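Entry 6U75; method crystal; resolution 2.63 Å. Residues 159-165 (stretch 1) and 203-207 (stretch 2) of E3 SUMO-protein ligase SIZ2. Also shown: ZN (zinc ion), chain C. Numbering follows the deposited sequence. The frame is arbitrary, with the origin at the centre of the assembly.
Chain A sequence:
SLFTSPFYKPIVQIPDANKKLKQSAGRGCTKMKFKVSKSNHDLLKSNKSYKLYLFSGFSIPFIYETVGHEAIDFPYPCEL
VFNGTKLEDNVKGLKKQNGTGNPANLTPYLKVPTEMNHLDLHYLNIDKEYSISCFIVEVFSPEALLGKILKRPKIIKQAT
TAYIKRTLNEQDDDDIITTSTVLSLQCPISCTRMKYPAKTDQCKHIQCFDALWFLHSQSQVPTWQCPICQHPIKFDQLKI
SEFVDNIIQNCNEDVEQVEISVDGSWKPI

Stretch 1 159-165: ATTAYIK
Stretch 2, residues 203-207: CKHIQ

A loop without regular secondary structure can bind a metal through some side chains and pack on a helix through another. Residues 159-165 and 203-207 of the SUMO ligase SIZ2 provide a compact example. The first stretch is helical throughout and belongs to a helix that extends beyond it at both ends; its phi/psi values stay near -63/-42, and Tyr163 N donates to Ala159 O, Ile164 N to Thr160 O and Lys165 N to Thr161 O, each at 2.9 Å. The second stretch has no regular secondary structure. Its phi/psi values run from -87/131 at Cys203 through -100/60 at Lys204 to a nearly extended -167/145 at His205, then -82/-17 at Ile206 and -66/148 at Gln207. A weak hydrogen bond from His205 N to Cys203 O, 3.3 Å long, accompanies the bend at Lys204. The backbones come closest, by alpha carbons, at Thr160 and Ile206, whose CA atoms lie 7.1 Å apart.

Two side chains of the loop bind zinc. Cys203, with chi1 in m, places SG 2.3 Å from ZN, while His205, with chi1 in p and chi2 at 70°, places NE2 2.0 Å from ZN; two atoms from elsewhere in the structure complete the set of ligands. The other ring nitrogen of His205 is used as well, ND1 donating a weak hydrogen bond to Gln207 O at 2.9 Å. The CA-to-CB bond of His205 points away from the helix, whereas that of the next residue, Ile206, points toward it. The side chains of these adjacent residues thus set out differently, that of His205 to the metal and that of Ile206 to the helix.

Ile206 is the centre of the contact. With chi1 in p and chi2 in t, it sends CG2 among three helix side chains: this methyl lies 4.0 Å from Thr160 CG2, 3.8 Å from Tyr163 CD2 and 4.0 Å from Ile164 CG1. Those residues are spaced i, i+3 and i+4, so one turn of helix brings them to the same side. Thr160, chi1 m, contributes its methyl to this apolar cluster. Ile164, in m and t, starts sideways at its CA-to-CB bond, but the end of its side chain comes nearer the loop. Thr160, Ile164 and Ile206 are all buried, and a branched aliphatic residue suits the centre of such a cluster.

Tyr163 extends the contact along the loop. Its CA-to-CB bond points toward the second stretch, and chi1 in t with chi2 at 84° carries the ring past Ile206, which it meets obliquely, and on to the backbone, where OH lies 3.1 Å from Lys204 O. A tyrosine suits this place because its ring packs against a methyl while its hydroxyl reaches a polar backbone. Lys204, in m, m, t, t, leads its amine away from the helix and remains exposed. The whole interface buries just 212 Å², with Tyr163 and Ile206 supplying most of it.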

# COMPACT_ATOMS: atom_id res chain seq x y z
N ALA A 159 -2.50 16.47 23.66
CA ALA A 159 -1.19 16.45 23.01
C ALA A 159 -1.11 17.48 21.90
O ALA A 159 -0.10 18.18 21.75
CB ALA A 159 -0.91 15.05 22.47
N THR A 160 -2.18 17.61 21.11
CA THR A 160 -2.18 18.58 20.02
C THR A 160 -2.14 20.01 20.56
O THR A 160 -1.42 20.86 20.02
CB THR A 160 -3.40 18.38 19.13
OG1 THR A 160 -3.47 17.02 18.69
CG2 THR A 160 -3.33 19.29 17.92
N THR A 161 -2.90 20.29 21.62
CA THR A 161 -2.85 21.62 22.22
C THR A 161 -1.46 21.93 22.76
O THR A 161 -0.95 23.04 22.59
CB THR A 161 -3.90 21.74 23.32
OG1 THR A 161 -3.82 20.61 24.19
CG2 THR A 161 -5.30 21.83 22.73
N ALA A 162 -0.84 20.95 23.43
CA ALA A 162 0.51 21.15 23.94
C ALA A 162 1.49 21.43 22.80
O ALA A 162 2.35 22.30 22.91
CB ALA A 162 0.95 19.93 24.74
N TYR A 163 1.36 20.68 21.70
CA TYR A 163 2.23 20.91 20.55
C TYR A 163 2.03 22.31 19.98
O TYR A 163 3.00 22.99 19.63
CB TYR A 163 1.97 19.85 19.48
CG TYR A 163 2.77 20.05 18.22
CD1 TYR A 163 4.08 19.60 18.11
CD2 TYR A 163 2.22 20.70 17.12
CE1 TYR A 163 4.81 19.78 16.96
CE2 TYR A 163 2.94 20.89 15.96
CZ TYR A 163 4.24 20.43 15.88
OH TYR A 163 4.97 20.62 14.73
N ILE A 164 0.77 22.74 19.85
CA ILE A 164 0.50 24.08 19.33
C ILE A 164 1.14 25.13 20.22
O ILE A 164 1.80 26.07 19.73
CB ILE A 164 -1.02 24.30 19.21
CG1 ILE A 164 -1.62 23.34 18.17
CG2 ILE A 164 -1.32 25.74 18.83
CD1 ILE A 164 -3.13 23.19 18.28
N LYS A 165 0.97 25.00 21.54
CA LYS A 165 1.53 25.99 22.45
C LYS A 165 3.05 25.98 22.41
O LYS A 165 3.69 27.04 22.52
CB LYS A 165 1.04 25.72 23.88
CG LYS A 165 1.53 26.74 24.89
CD LYS A 165 1.13 26.36 26.31
CE LYS A 165 1.75 27.31 27.32
NZ LYS A 165 1.46 26.90 28.72
N CYS A 203 4.72 12.49 12.99
CA CYS A 203 4.52 13.64 12.13
C CYS A 203 4.60 14.93 12.94
O CYS A 203 3.95 15.05 13.99
CB CYS A 203 3.17 13.55 11.42
SG CYS A 203 3.13 12.36 10.06
N LYS A 204 5.39 15.88 12.46
CA LYS A 204 5.59 17.15 13.14
C LYS A 204 4.72 18.24 12.49
O LYS A 204 5.21 19.24 11.97
CB LYS A 204 7.07 17.54 13.11
CG LYS A 204 8.01 16.39 13.48
CD LYS A 204 7.85 15.97 14.93
CE LYS A 204 8.42 14.58 15.17
NZ LYS A 204 8.35 14.19 16.61
N HIS A 205 3.41 18.01 12.53
CA HIS A 205 2.46 18.94 11.94
C HIS A 205 1.06 18.59 12.43
O HIS A 205 0.74 17.41 12.62
CB HIS A 205 2.52 18.91 10.41
CG HIS A 205 2.35 17.54 9.82
ND1 HIS A 205 1.15 16.86 9.85
CD2 HIS A 205 3.22 16.73 9.18
CE1 HIS A 205 1.29 15.69 9.26
NE2 HIS A 205 2.54 15.59 8.84
N ILE A 206 0.23 19.62 12.63
CA ILE A 206 -1.14 19.39 13.08
C ILE A 206 -2.07 19.02 11.93
O ILE A 206 -3.17 18.50 12.18
CB ILE A 206 -1.70 20.62 13.81
CG1 ILE A 206 -1.59 21.87 12.93
CG2 ILE A 206 -0.97 20.83 15.13
CD1 ILE A 206 -2.37 23.06 13.46
N GLN A 207 -1.68 19.28 10.69
CA GLN A 207 -2.53 18.93 9.56
C GLN A 207 -2.68 17.42 9.45
O GLN A 207 -1.77 16.66 9.78
CB GLN A 207 -1.97 19.50 8.26
CG GLN A 207 -1.99 21.01 8.16
CD GLN A 207 -0.79 21.66 8.81
OE1 GLN A 207 -0.15 21.08 9.68
NE2 GLN A 207 -0.47 22.88 8.38
ZN ZN C . 3.33 13.80 8.27